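Local coordinates for protein beta-hexosaminidase LpqI (Mycobacterium tuberculosis H37Rv, PDB 6GFV) that cleaves terminal beta-1,4-linked N-acetylglucosamine from peptidoglycan fragments, a step in the recycling of the mycobacterial cell wall, at residues Q37-V40 with T41-V45; G120-M123 with R124-G127; P156-V159 with T160-G164; F266-L270 with S271-A275; L321-S324 with A325-S329. All blocks are in the same frame, centred on the assembly; numbering follows the deposited sequence.

Interaction 1 of 5, residues Q37-V40 with T41-V45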
loop_
_atom_site.group_PDB
_atom_site.type_symbol
_atom_site.label_atom_id
_atom_site.label_comp_id
_atom_site.label_asym_id
_atom_site.label_seq_id
_atom_site.Cartn_x
_atom_site.Cartn_y
_atom_site.Cartn_z
ATOM N N GLN A 37 -5.640 -18.004 8.357
ATOM C CA GLN A 37 -5.349 -19.343 7.851
ATOM C C GLN A 37 -6.405 -19.808 6.848
ATOM O O GLN A 37 -6.075 -20.428 5.842
ATOM C CB GLN A 37 -5.232 -20.348 9.007
ATOM C CG GLN A 37 -4.945 -21.783 8.600
ATOM C CD GLN A 37 -3.585 -21.963 7.942
ATOM O OE1 GLN A 37 -3.419 -21.704 6.746
ATOM N NE2 GLN A 37 -2.605 -22.407 8.718
ATOM N N ALA A 38 -7.669 -19.494 7.101
ATOM C CA ALA A 38 -8.728 -19.933 6.204
ATOM C C ALA A 38 -8.692 -19.194 4.859
ATOM O O ALA A 38 -8.845 -19.813 3.816
ATOM C CB ALA A 38 -10.097 -19.766 6.860
ATOM N N VAL A 39 -8.488 -17.882 4.881
ATOM C CA VAL A 39 -8.530 -17.132 3.627
ATOM C C VAL A 39 -7.350 -17.525 2.722
ATOM O O VAL A 39 -7.533 -17.675 1.517
ATOM C CB VAL A 39 -8.578 -15.602 3.870
ATOM C CG1 VAL A 39 -7.215 -15.037 4.254
ATOM C CG2 VAL A 39 -9.151 -14.881 2.640
ATOM N N VAL A 40 -6.171 -17.761 3.300
ATOM C CA VAL A 40 -5.010 -18.226 2.535
ATOM C C VAL A 40 -5.202 -19.644 1.968
ATOM O O VAL A 40 -4.926 -19.888 0.795
ATOM C CB VAL A 40 -3.714 -18.207 3.386
ATOM C CG1 VAL A 40 -2.556 -18.818 2.619
ATOM C CG2 VAL A 40 -3.362 -16.788 3.798
ATOM N N THR A 41 -5.679 -20.573 2.792
ATOM C CA THR A 41 -5.850 -21.954 2.358
ATOM C C THR A 41 -6.924 -22.095 1.273
ATOM O O THR A 41 -6.747 -22.835 0.305
ATOM C CB THR A 41 -6.196 -22.878 3.563
ATOM O OG1 THR A 41 -5.055 -22.991 4.418
ATOM C CG2 THR A 41 -6.582 -24.279 3.105
ATOM N N ASN A 42 -8.024 -21.364 1.425
ATOM C CA ASN A 42 -9.169 -21.538 0.545
ATOM C C ASN A 42 -9.189 -20.662 -0.720
ATOM O O ASN A 42 -9.799 -21.033 -1.719
ATOM C CB ASN A 42 -10.448 -21.304 1.335
ATOM C CG ASN A 42 -10.663 -22.359 2.389
ATOM O OD1 ASN A 42 -10.210 -23.489 2.237
ATOM N ND2 ASN A 42 -11.330 -21.993 3.473
ATOM N N TYR A 43 -8.520 -19.515 -0.675
ATOM C CA TYR A 43 -8.614 -18.553 -1.775
ATOM C C TYR A 43 -7.264 -18.069 -2.292
ATOM O O TYR A 43 -7.206 -17.378 -3.310
ATOM C CB TYR A 43 -9.475 -17.362 -1.339
ATOM C CG TYR A 43 -10.877 -17.785 -0.971
ATOM C CD1 TYR A 43 -11.766 -18.206 -1.950
ATOM C CD2 TYR A 43 -11.308 -17.779 0.350
ATOM C CE1 TYR A 43 -13.041 -18.606 -1.626
ATOM C CE2 TYR A 43 -12.592 -18.180 0.685
ATOM C CZ TYR A 43 -13.450 -18.600 -0.307
ATOM O OH TYR A 43 -14.726 -19.008 0.002
ATOM N N HIS A 44 -6.191 -18.413 -1.584
ATOM C CA HIS A 44 -4.819 -18.171 -2.040
ATOM C C HIS A 44 -4.481 -16.696 -2.274
ATOM O O HIS A 44 -3.793 -16.362 -3.235
ATOM C CB HIS A 44 -4.542 -18.943 -3.337
ATOM C CG HIS A 44 -4.966 -20.377 -3.297
ATOM N ND1 HIS A 44 -5.368 -21.063 -4.423
ATOM C CD2 HIS A 44 -5.049 -21.256 -2.269
ATOM C CE1 HIS A 44 -5.688 -22.299 -4.089
ATOM N NE2 HIS A 44 -5.505 -22.442 -2.787
ATOM N N VAL A 45 -4.954 -15.827 -1.394
ATOM C CA VAL A 45 -4.737 -14.392 -1.533
ATOM C C VAL A 45 -3.255 -14.053 -1.481
ATOM O O VAL A 45 -2.468 -14.731 -0.821
ATOM C CB VAL A 45 -5.478 -13.588 -0.438
ATOM C CG1 VAL A 45 -6.985 -13.673 -0.636
ATOM C CG2 VAL A 45 -5.088 -14.072 0.961
#

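Interaction 2 of 5, residues G120-M123 with R124-G127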
loop_
_atom_site.group_PDB
_atom_site.type_symbol
_atom_site.label_atom_id
_atom_site.label_comp_id
_atom_site.label_asym_id
_atom_site.label_seq_id
_atom_site.Cartn_x
_atom_site.Cartn_y
_atom_site.Cartn_z
ATOM N N GLY A 120 11.965 -1.185 12.012
ATOM C CA GLY A 120 11.825 -2.071 10.862
ATOM C C GLY A 120 12.413 -3.452 11.123
ATOM O O GLY A 120 11.875 -4.469 10.683
ATOM N N ARG A 121 13.533 -3.470 11.833
ATOM C CA ARG A 121 14.199 -4.702 12.221
ATOM C C ARG A 121 13.301 -5.578 13.106
ATOM O O ARG A 121 13.202 -6.780 12.906
ATOM C CB ARG A 121 15.493 -4.363 12.951
ATOM C CG ARG A 121 16.554 -5.431 12.903
ATOM C CD ARG A 121 17.681 -5.116 13.877
ATOM N NE ARG A 121 18.618 -4.139 13.343
ATOM C CZ ARG A 121 18.912 -2.971 13.911
ATOM N NH1 ARG A 121 18.352 -2.612 15.058
ATOM N NH2 ARG A 121 19.786 -2.164 13.327
ATOM N N GLN A 122 12.654 -4.953 14.087
ATOM C CA GLN A 122 11.722 -5.635 14.982
ATOM C C GLN A 122 10.477 -6.135 14.233
ATOM O O GLN A 122 9.963 -7.214 14.516
ATOM C CB GLN A 122 11.323 -4.703 16.131
ATOM C CG GLN A 122 12.508 -4.321 17.045
ATOM C CD GLN A 122 12.082 -3.521 18.261
ATOM O OE1 GLN A 122 11.346 -4.010 19.108
ATOM N NE2 GLN A 122 12.523 -2.279 18.337
ATOM N N MET A 123 10.000 -5.345 13.277
ATOM C CA MET A 123 8.884 -5.737 12.424
ATOM C C MET A 123 9.221 -6.932 11.528
ATOM O O MET A 123 8.396 -7.805 11.318
ATOM C CB MET A 123 8.430 -4.556 11.549
ATOM C CG MET A 123 7.430 -3.628 12.217
ATOM S SD MET A 123 6.761 -2.375 11.082
ATOM C CE MET A 123 8.121 -1.232 11.017
ATOM N N ARG A 124 10.436 -6.978 11.006
ATOM C CA ARG A 124 10.825 -8.098 10.153
ATOM C C ARG A 124 10.965 -9.425 10.938
ATOM O O ARG A 124 10.644 -10.496 10.423
ATOM C CB ARG A 124 12.127 -7.792 9.425
ATOM C CG ARG A 124 12.561 -8.916 8.488
ATOM C CD ARG A 124 13.828 -8.593 7.734
ATOM N NE ARG A 124 15.036 -9.079 8.397
ATOM C CZ ARG A 124 15.898 -8.318 9.069
ATOM N NH1 ARG A 124 15.696 -7.012 9.195
ATOM N NH2 ARG A 124 16.966 -8.868 9.627
ATOM N N LYS A 125 11.426 -9.355 12.180
ATOM C CA LYS A 125 11.476 -10.551 13.025
ATOM C C LYS A 125 10.079 -11.128 13.312
ATOM O O LYS A 125 9.922 -12.343 13.440
ATOM C CB LYS A 125 12.196 -10.251 14.342
ATOM C CG LYS A 125 13.677 -9.977 14.196
ATOM C CD LYS A 125 14.266 -9.418 15.483
ATOM C CE LYS A 125 15.449 -8.502 15.209
ATOM N NZ LYS A 125 15.487 -7.351 16.164
ATOM N N LEU A 126 9.078 -10.259 13.423
ATOM C CA LEU A 126 7.712 -10.713 13.662
ATOM C C LEU A 126 7.089 -11.367 12.437
ATOM O O LEU A 126 6.186 -12.180 12.568
ATOM C CB LEU A 126 6.824 -9.561 14.125
ATOM C CG LEU A 126 7.111 -8.946 15.496
ATOM C CD1 LEU A 126 6.337 -7.660 15.679
ATOM C CD2 LEU A 126 6.791 -9.932 16.602
ATOM N N GLY A 127 7.578 -11.016 11.246
ATOM C CA GLY A 127 7.019 -11.549 10.018
ATOM C C GLY A 127 6.465 -10.505 9.042
ATOM O O GLY A 127 5.935 -10.863 7.994
#

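Interaction 3 of 5, residues P156-V159 with T160-G164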
loop_
_atom_site.group_PDB
_atom_site.type_symbol
_atom_site.label_atom_id
_atom_site.label_comp_id
_atom_site.label_asym_id
_atom_site.label_seq_id
_atom_site.Cartn_x
_atom_site.Cartn_y
_atom_site.Cartn_z
ATOM N N PRO A 156 7.930 21.129 1.093
ATOM C CA PRO A 156 8.318 19.927 0.334
ATOM C C PRO A 156 9.752 19.440 0.567
ATOM O O PRO A 156 9.950 18.237 0.686
ATOM C CB PRO A 156 8.155 20.366 -1.124
ATOM C CG PRO A 156 7.183 21.481 -1.079
ATOM C CD PRO A 156 7.407 22.189 0.213
ATOM N N ALA A 157 10.731 20.341 0.612
ATOM C CA ALA A 157 12.121 19.934 0.810
ATOM C C ALA A 157 12.305 19.230 2.153
ATOM O O ALA A 157 13.044 18.258 2.258
ATOM C CB ALA A 157 13.054 21.131 0.710
ATOM N N THR A 158 11.624 19.734 3.176
ATOM C CA THR A 158 11.670 19.145 4.507
ATOM C C THR A 158 11.093 17.737 4.482
ATOM O O THR A 158 11.661 16.802 5.048
ATOM C CB THR A 158 10.887 20.005 5.522
ATOM O OG1 THR A 158 11.533 21.275 5.671
ATOM C CG2 THR A 158 10.807 19.323 6.860
ATOM N N VAL A 159 9.951 17.591 3.831
ATOM C CA VAL A 159 9.330 16.290 3.709
ATOM C C VAL A 159 10.222 15.328 2.915
ATOM O O VAL A 159 10.356 14.174 3.292
ATOM C CB VAL A 159 7.929 16.392 3.053
ATOM C CG1 VAL A 159 7.403 15.021 2.678
ATOM C CG2 VAL A 159 6.954 17.103 3.992
ATOM N N THR A 160 10.848 15.794 1.837
ATOM C CA THR A 160 11.713 14.916 1.047
ATOM C C THR A 160 12.864 14.394 1.892
ATOM O O THR A 160 13.171 13.194 1.854
ATOM C CB THR A 160 12.270 15.611 -0.228
ATOM O OG1 THR A 160 11.188 15.994 -1.069
ATOM C CG2 THR A 160 13.147 14.658 -1.025
ATOM N N ALA A 161 13.471 15.272 2.681
ATOM C CA ALA A 161 14.588 14.883 3.528
ATOM C C ALA A 161 14.179 13.857 4.606
ATOM O O ALA A 161 14.792 12.799 4.721
ATOM C CB ALA A 161 15.212 16.109 4.173
ATOM N N TYR A 162 13.133 14.156 5.365
ATOM C CA TYR A 162 12.724 13.278 6.470
ATOM C C TYR A 162 11.937 12.025 6.071
ATOM O O TYR A 162 12.203 10.956 6.612
ATOM C CB TYR A 162 11.931 14.071 7.510
ATOM C CG TYR A 162 12.822 14.834 8.462
ATOM C CD1 TYR A 162 13.385 14.208 9.567
ATOM C CD2 TYR A 162 13.127 16.171 8.245
ATOM C CE1 TYR A 162 14.212 14.890 10.440
ATOM C CE2 TYR A 162 13.959 16.864 9.119
ATOM C CZ TYR A 162 14.495 16.216 10.218
ATOM O OH TYR A 162 15.322 16.886 11.094
ATOM N N ALA A 163 10.987 12.120 5.150
ATOM C CA ALA A 163 10.299 10.912 4.699
ATOM C C ALA A 163 11.274 9.994 3.951
ATOM O O ALA A 163 11.161 8.775 4.032
ATOM C CB ALA A 163 9.120 11.237 3.826
ATOM N N GLY A 164 12.216 10.602 3.232
ATOM C CA GLY A 164 13.266 9.880 2.534
ATOM C C GLY A 164 14.117 9.067 3.500
ATOM O O GLY A 164 14.377 7.894 3.261
#

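Interaction 4 of 5, residues F266-L270 with S271-A275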
loop_
_atom_site.group_PDB
_atom_site.type_symbol
_atom_site.label_atom_id
_atom_site.label_comp_id
_atom_site.label_asym_id
_atom_site.label_seq_id
_atom_site.Cartn_x
_atom_site.Cartn_y
_atom_site.Cartn_z
ATOM N N PHE A 266 -0.467 0.518 -4.776
ATOM C CA PHE A 266 -1.538 0.058 -3.885
ATOM C C PHE A 266 -2.717 1.026 -3.844
ATOM O O PHE A 266 -2.506 2.219 -3.709
ATOM C CB PHE A 266 -1.041 -0.083 -2.436
ATOM C CG PHE A 266 0.103 -1.038 -2.241
ATOM C CD1 PHE A 266 1.380 -0.718 -2.654
ATOM C CD2 PHE A 266 -0.085 -2.215 -1.539
ATOM C CE1 PHE A 266 2.440 -1.588 -2.425
ATOM C CE2 PHE A 266 0.972 -3.086 -1.310
ATOM C CZ PHE A 266 2.227 -2.773 -1.754
ATOM N N SER A 267 -3.945 0.522 -3.880
ATOM C CA SER A 267 -5.083 1.346 -3.482
ATOM C C SER A 267 -5.050 1.578 -1.975
ATOM O O SER A 267 -4.491 0.772 -1.225
ATOM C CB SER A 267 -6.422 0.710 -3.884
ATOM O OG SER A 267 -6.827 -0.327 -2.999
ATOM N N ASP A 268 -5.642 2.689 -1.534
ATOM C CA ASP A 268 -6.000 2.849 -0.120
ATOM C C ASP A 268 -7.169 1.901 0.183
ATOM O O ASP A 268 -7.739 1.308 -0.730
ATOM C CB ASP A 268 -6.350 4.314 0.197
ATOM C CG ASP A 268 -6.290 4.639 1.695
ATOM O OD1 ASP A 268 -6.196 3.706 2.520
ATOM O OD2 ASP A 268 -6.347 5.836 2.044
ATOM N N ASP A 269 -7.512 1.754 1.461
ATOM C CA ASP A 269 -8.545 0.812 1.928
ATOM C C ASP A 269 -9.910 1.018 1.274
ATOM O O ASP A 269 -10.551 2.039 1.477
ATOM C CB ASP A 269 -8.670 0.914 3.463
ATOM C CG ASP A 269 -9.917 0.208 4.022
ATOM O OD1 ASP A 269 -10.340 -0.829 3.481
ATOM O OD2 ASP A 269 -10.476 0.697 5.022
ATOM N N LEU A 270 -10.355 0.017 0.520
ATOM C CA LEU A 270 -11.561 0.097 -0.315
ATOM C C LEU A 270 -12.876 -0.195 0.405
ATOM O O LEU A 270 -13.961 0.092 -0.116
ATOM C CB LEU A 270 -11.438 -0.873 -1.500
ATOM C CG LEU A 270 -10.236 -0.643 -2.423
ATOM C CD1 LEU A 270 -9.975 -1.819 -3.335
ATOM C CD2 LEU A 270 -10.426 0.630 -3.247
ATOM N N SER A 271 -12.799 -0.794 1.586
ATOM C CA SER A 271 -14.018 -1.256 2.210
ATOM C C SER A 271 -14.390 -0.341 3.356
ATOM O O SER A 271 -15.511 0.144 3.433
ATOM C CB SER A 271 -13.872 -2.707 2.691
ATOM O OG SER A 271 -12.960 -2.796 3.756
ATOM N N GLY A 272 -13.424 -0.081 4.224
ATOM C CA GLY A 272 -13.671 0.676 5.432
ATOM C C GLY A 272 -13.732 2.179 5.260
ATOM O O GLY A 272 -13.902 2.888 6.236
ATOM N N MET A 273 -13.609 2.683 4.037
ATOM C CA MET A 273 -13.578 4.133 3.875
ATOM C C MET A 273 -14.742 4.635 3.047
ATOM O O MET A 273 -14.939 4.203 1.910
ATOM C CB MET A 273 -12.255 4.578 3.258
ATOM C CG MET A 273 -11.070 4.283 4.158
ATOM S SD MET A 273 -9.483 4.794 3.484
ATOM C CE MET A 273 -9.484 6.526 3.905
ATOM N N ALA A 274 -15.498 5.562 3.634
ATOM C CA ALA A 274 -16.735 6.061 3.041
ATOM C C ALA A 274 -16.536 6.755 1.699
ATOM O O ALA A 274 -17.464 6.819 0.900
ATOM C CB ALA A 274 -17.427 7.003 4.000
ATOM N N ALA A 275 -15.340 7.277 1.441
ATOM C CA ALA A 275 -15.089 7.952 0.165
ATOM C C ALA A 275 -15.288 6.985 -1.003
ATOM O O ALA A 275 -15.601 7.395 -2.117
ATOM C CB ALA A 275 -13.699 8.550 0.135
#

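Interaction 5 of 5, residues L321-S324 with A325-S329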
loop_
_atom_site.group_PDB
_atom_site.type_symbol
_atom_site.label_atom_id
_atom_site.label_comp_id
_atom_site.label_asym_id
_atom_site.label_seq_id
_atom_site.Cartn_x
_atom_site.Cartn_y
_atom_site.Cartn_z
ATOM N N LEU A 321 -11.686 -6.429 -18.368
ATOM C CA LEU A 321 -10.319 -6.379 -17.886
ATOM C C LEU A 321 -9.504 -7.347 -18.727
ATOM O O LEU A 321 -9.844 -8.518 -18.819
ATOM C CB LEU A 321 -10.264 -6.727 -16.391
ATOM C CG LEU A 321 -8.958 -6.759 -15.602
ATOM C CD1 LEU A 321 -8.549 -5.380 -15.128
ATOM C CD2 LEU A 321 -9.100 -7.697 -14.420
ATOM N N PRO A 322 -8.449 -6.852 -19.383
ATOM C CA PRO A 322 -7.641 -7.718 -20.249
ATOM C C PRO A 322 -6.552 -8.477 -19.479
ATOM O O PRO A 322 -6.025 -7.961 -18.498
ATOM C CB PRO A 322 -7.031 -6.733 -21.247
ATOM C CG PRO A 322 -6.923 -5.466 -20.484
ATOM C CD PRO A 322 -8.053 -5.439 -19.488
ATOM N N MET A 323 -6.225 -9.682 -19.926
ATOM C CA MET A 323 -5.288 -10.528 -19.202
ATOM C C MET A 323 -3.895 -9.910 -19.166
ATOM O O MET A 323 -3.166 -10.090 -18.195
ATOM C CB MET A 323 -5.226 -11.923 -19.818
ATOM C CG MET A 323 -4.338 -12.898 -19.049
ATOM S SD MET A 323 -5.099 -13.500 -17.527
ATOM C CE MET A 323 -6.254 -14.694 -18.182
ATOM N N SER A 324 -3.532 -9.177 -20.215
ATOM C CA SER A 324 -2.256 -8.456 -20.234
ATOM C C SER A 324 -2.112 -7.535 -19.016
ATOM O O SER A 324 -1.028 -7.375 -18.472
ATOM C CB SER A 324 -2.116 -7.650 -21.517
ATOM O OG SER A 324 -3.110 -6.644 -21.604
ATOM N N ALA A 325 -3.219 -6.963 -18.564
ATOM C CA ALA A 325 -3.181 -6.075 -17.416
ATOM C C ALA A 325 -2.975 -6.853 -16.102
ATOM O O ALA A 325 -2.213 -6.433 -15.237
ATOM C CB ALA A 325 -4.445 -5.242 -17.358
ATOM N N VAL A 326 -3.672 -7.973 -15.964
ATOM C CA VAL A 326 -3.478 -8.884 -14.840
ATOM C C VAL A 326 -2.058 -9.472 -14.799
ATOM O O VAL A 326 -1.415 -9.482 -13.754
ATOM C CB VAL A 326 -4.506 -10.028 -14.886
ATOM C CG1 VAL A 326 -4.228 -11.059 -13.806
ATOM C CG2 VAL A 326 -5.907 -9.473 -14.733
ATOM N N ASP A 327 -1.566 -9.944 -15.936
ATOM C CA ASP A 327 -0.226 -10.519 -15.987
ATOM C C ASP A 327 0.854 -9.509 -15.590
ATOM O O ASP A 327 1.789 -9.859 -14.877
ATOM C CB ASP A 327 0.085 -11.065 -17.383
ATOM C CG ASP A 327 -0.650 -12.351 -17.694
ATOM O OD1 ASP A 327 -1.264 -12.941 -16.783
ATOM O OD2 ASP A 327 -0.605 -12.775 -18.867
ATOM N N ARG A 328 0.726 -8.271 -16.063
ATOM C CA ARG A 328 1.704 -7.229 -15.777
ATOM C C ARG A 328 1.794 -6.935 -14.276
ATOM O O ARG A 328 2.869 -6.733 -13.742
ATOM C CB ARG A 328 1.354 -5.946 -16.537
ATOM C CG ARG A 328 2.531 -5.030 -16.788
ATOM C CD ARG A 328 2.160 -3.838 -17.692
ATOM N NE ARG A 328 1.539 -4.227 -18.959
ATOM C CZ ARG A 328 0.292 -3.917 -19.314
ATOM N NH1 ARG A 328 -0.480 -3.200 -18.510
ATOM N NH2 ARG A 328 -0.185 -4.317 -20.482
ATOM N N SER A 329 0.647 -6.899 -13.618
ATOM C CA SER A 329 0.603 -6.693 -12.181
ATOM C C SER A 329 1.116 -7.910 -11.408
ATOM O O SER A 329 1.764 -7.750 -10.384
ATOM C CB SER A 329 -0.812 -6.345 -11.738
ATOM O OG SER A 329 -1.139 -5.024 -12.108
#

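Interaction 1 of 5, residues Q37-V40 with T41-V45
The Tyr43 ring has the carbonyl oxygen of Val39 at its edge, near the ring plane, with Tyr43 CD2 4.0 Å from Val39 O, while CB of Asn42 lies over one face, toward the rim. The His44 imidazole is likewise met at its edge by a carbonyl, Val40 O standing 3.4 Å from His44 CD2; its ND1 is bonded to Asp20. Slightly earlier in the helix, Gln37 O is gripped from opposite faces of its plane by two donors of one residue, Thr41 N and Thr41 OG1, each 3.1 Å from it. The hydroxyl can fold back because OG1 sits beside the backbone N, anti to the carbonyl carbon (chi1 -69°). Regular bonding continues through Asn42 N to Ala38 O at 3.0 Å. Then the helix runs out: His44 takes positive phi, and its N reaches Val39 O and Val40 O only weakly. After His44 the chain turns so that Val45 CG2 comes 4.0 Å from Val39 CG1, the two side chains crossing at about a right angle. Helix 33-43 links strands 26-29 and 47-50 in a beta-alpha-beta unit, flanked by helix 62-69 at Val40 and helix 305-317 at Tyr43.

Interaction 2 of 5, residues G120-M123 with R124-G127
Arg121 sends CG anti to its own N (chi1 -155°), whereas Lys125 places CG beside the backbone N (chi1 -68°), and from these two starts the chains run side by side, pointing the same way. Lys125 then bends at its last torsion, bringing NZ 3.9 Å from Arg121 CD. What meets is an ammonium group and the aliphatic part of the arginine; the charged ends stay apart, Arg121 NE and Lys125 NZ being 5.3 Å from each other. Arg121 NH1 has its own counter-charge in a salt bridge to Asp118, which also accepts a hydrogen bond from Gln122 NE2 and probably eases the clustering of positive charge. The Arg124 guanidinium lies obliquely to Arg121 CA, which is 4.1 Å from Arg124 NH1, and NH1 also makes a weak hydrogen bond to Ala173 O.

This is the final turn of helix 109-126, and it closes with a Schellman motif in which Gly127, at positive phi (121°), is the C-prime residue: Ile128 N reaches back to Met123 O, and Gly127 N bonds weakly to Arg124 O. Arg124 N to Gly120 O, at 2.9 Å, is still a regular helical bond, but farther on the pattern slackens: Leu126 N is shared weakly between Gln122 O and Met123 O, and Gly127 N lies 3.3 Å from Met123 O in another weak bond. Buried Met123 packs against Leu89 and Ile128. Leu126, partly exposed, touches Leu92.

Interaction 3 of 5, residues P156-V159 with T160-G164
Thr160 N donates to Pro156 O at 2.8 Å with an N-H...O angle of 158°, and Val159 O receives Ala163 N at an equal 2.8 Å. Between these two bonds the same i to i+4 pattern runs on, and the bond from Tyr162 N to Thr158 O is nearly straight at the hydrogen (172°). Together they form the first turns of helix 156-172. The hydroxyl of Thr160 also lies close to the opening carbonyl, OG1 being 3.1 Å from Pro156 O, because chi1 of -61° sets OG1 beside the backbone N.

Farther out, the Tyr162 ring turns its edge to the backbone: Thr158 O lies in the ring plane, 3.6 Å from CD2. That same corner of the ring meets the methyl of Thr158, with CG2 and CD2 4.2 Å apart. Tyr162 OH is bonded to Arg107 O, and the ring also touches Val109 and Val112 of helix 109-126. On the buried side, Val159 CG1 comes 4.3 Å from Ala163 CB, a light apolar contact one turn apart. Val159 and Thr160 both touch Pro212, so the helix packs on both helix 109-126 and helix 211-216.

The chemistry divides by position. Main-chain amides carry the strong bonds, whereas the side-chain hydroxyls have separate roles: Thr158 OG1, bonded to Asp155 OD2, secures the helix start locally, and Tyr162 OH ties the helix to another part of the chain.

Interaction 4 of 5, residues F266-L270 with S271-A275
Asp269 OD1 gathers the donors of the turn that follows it. Ser271 N approaches from above the carboxylate plane, 3.1 Å from OD1, and Gly272 N adds a weak bond to the same oxygen. Ser271 OG is also near OD1, at 3.3 Å. The second oxygen, OD2, lies 3.2 Å from Gly272 N; the amide aims at OD1 and only grazes OD2, and both bonds are weak. Chi1 of 167° carries the Asp269 carboxylate forward over the following backbone.

Met273 lies across Asp268. Its sulfur lies 3.6 Å from Asp268 OD1 and a similar distance from OD2, and the bend at chi3 brings CE 3.7 Å from Asp268 OD2. The methionine thus lies against the carboxylate, while its CG rests 3.5 Å from Asp269 O, a carbonyl that also accepts a hydrogen bond from His228. Asp268 OD1 is in turn met by Asp269 N in a short bond of 2.6 Å, on its anti side but 32° out of the carboxylate plane.

Asp268 is the probable nucleophile, by analogy with related enzymes, and Met273 also touches His193, the likely proton donor/acceptor. The bond from Ser271 N to Asp269 OD1 makes an Asx turn, set just after the C-terminal end of strand 265-267, where the active site of a family 3 glycoside hydrolase TIM barrel is expected.

Interaction 5 of 5, residues L321-S324 with A325-S329
Pro322 holds the N-cap position of helix 323-337, so these residues form the helix's opening turn. Backbone hydrogen bonds come first. Pro322 O takes Ala325 N at 3.0 Å and Val326 N only weakly, whereas one residue on the geometry is regular: Asp327 N meets Met323 O at 2.8 Å, with an N-H...O angle of 171°.

Apolar contacts stitch the residues before the helix to its first turn. Leu321 CD2 comes 3.7 Å from Val326 CG2, the two side chains set crosswise. The proline ring adds CG, 4.0 Å from Ala325 CB. Val326 also packs against Lys21 and Leu22 of helix 18-23.

Within the turn the charged groups face Met323 carbon and Ser324 carbonyl oxygen, while the counter-charge of Asp327 is Lys21, salt-bridged to OD1. Asp327 OD2 lies 3.7 Å from Met323 CG, an atom that chi1 (-176°) places anti to the backbone N; the bend at chi2 then leaves Met323 SD 3.9 Å from Asp327 OD1. Arg328, bent at chi3, folds its guanidinium back over the preceding turn. Ser324 O lies over the centre of one face of that group, 3.8 Å from Arg328 CZ, while accepting its helical bond from Arg328 N at 3.1 Å.

The five contacts follow one another along the chain within a single glycoside hydrolase family 3 domain, and none touches another. Interactions 1, 2, 3 and 5 lie on helices 33-43, 109-126, 156-172 and 323-337, their centres 18 to 20 Å from the centre of the chain; interaction 4, at 11 Å, lies nearer the middle. Interactions 1 and 3 fall on opposite sides of the chain's centre, about 39 Å apart between their centres, while interactions 4 and 5 come within about 9 Å at their nearest atoms. The arrangement suits a TIM barrel: helix beginnings and ends are fixed locally round the outside, and a strand-to-helix turn presents the probable nucleophile within.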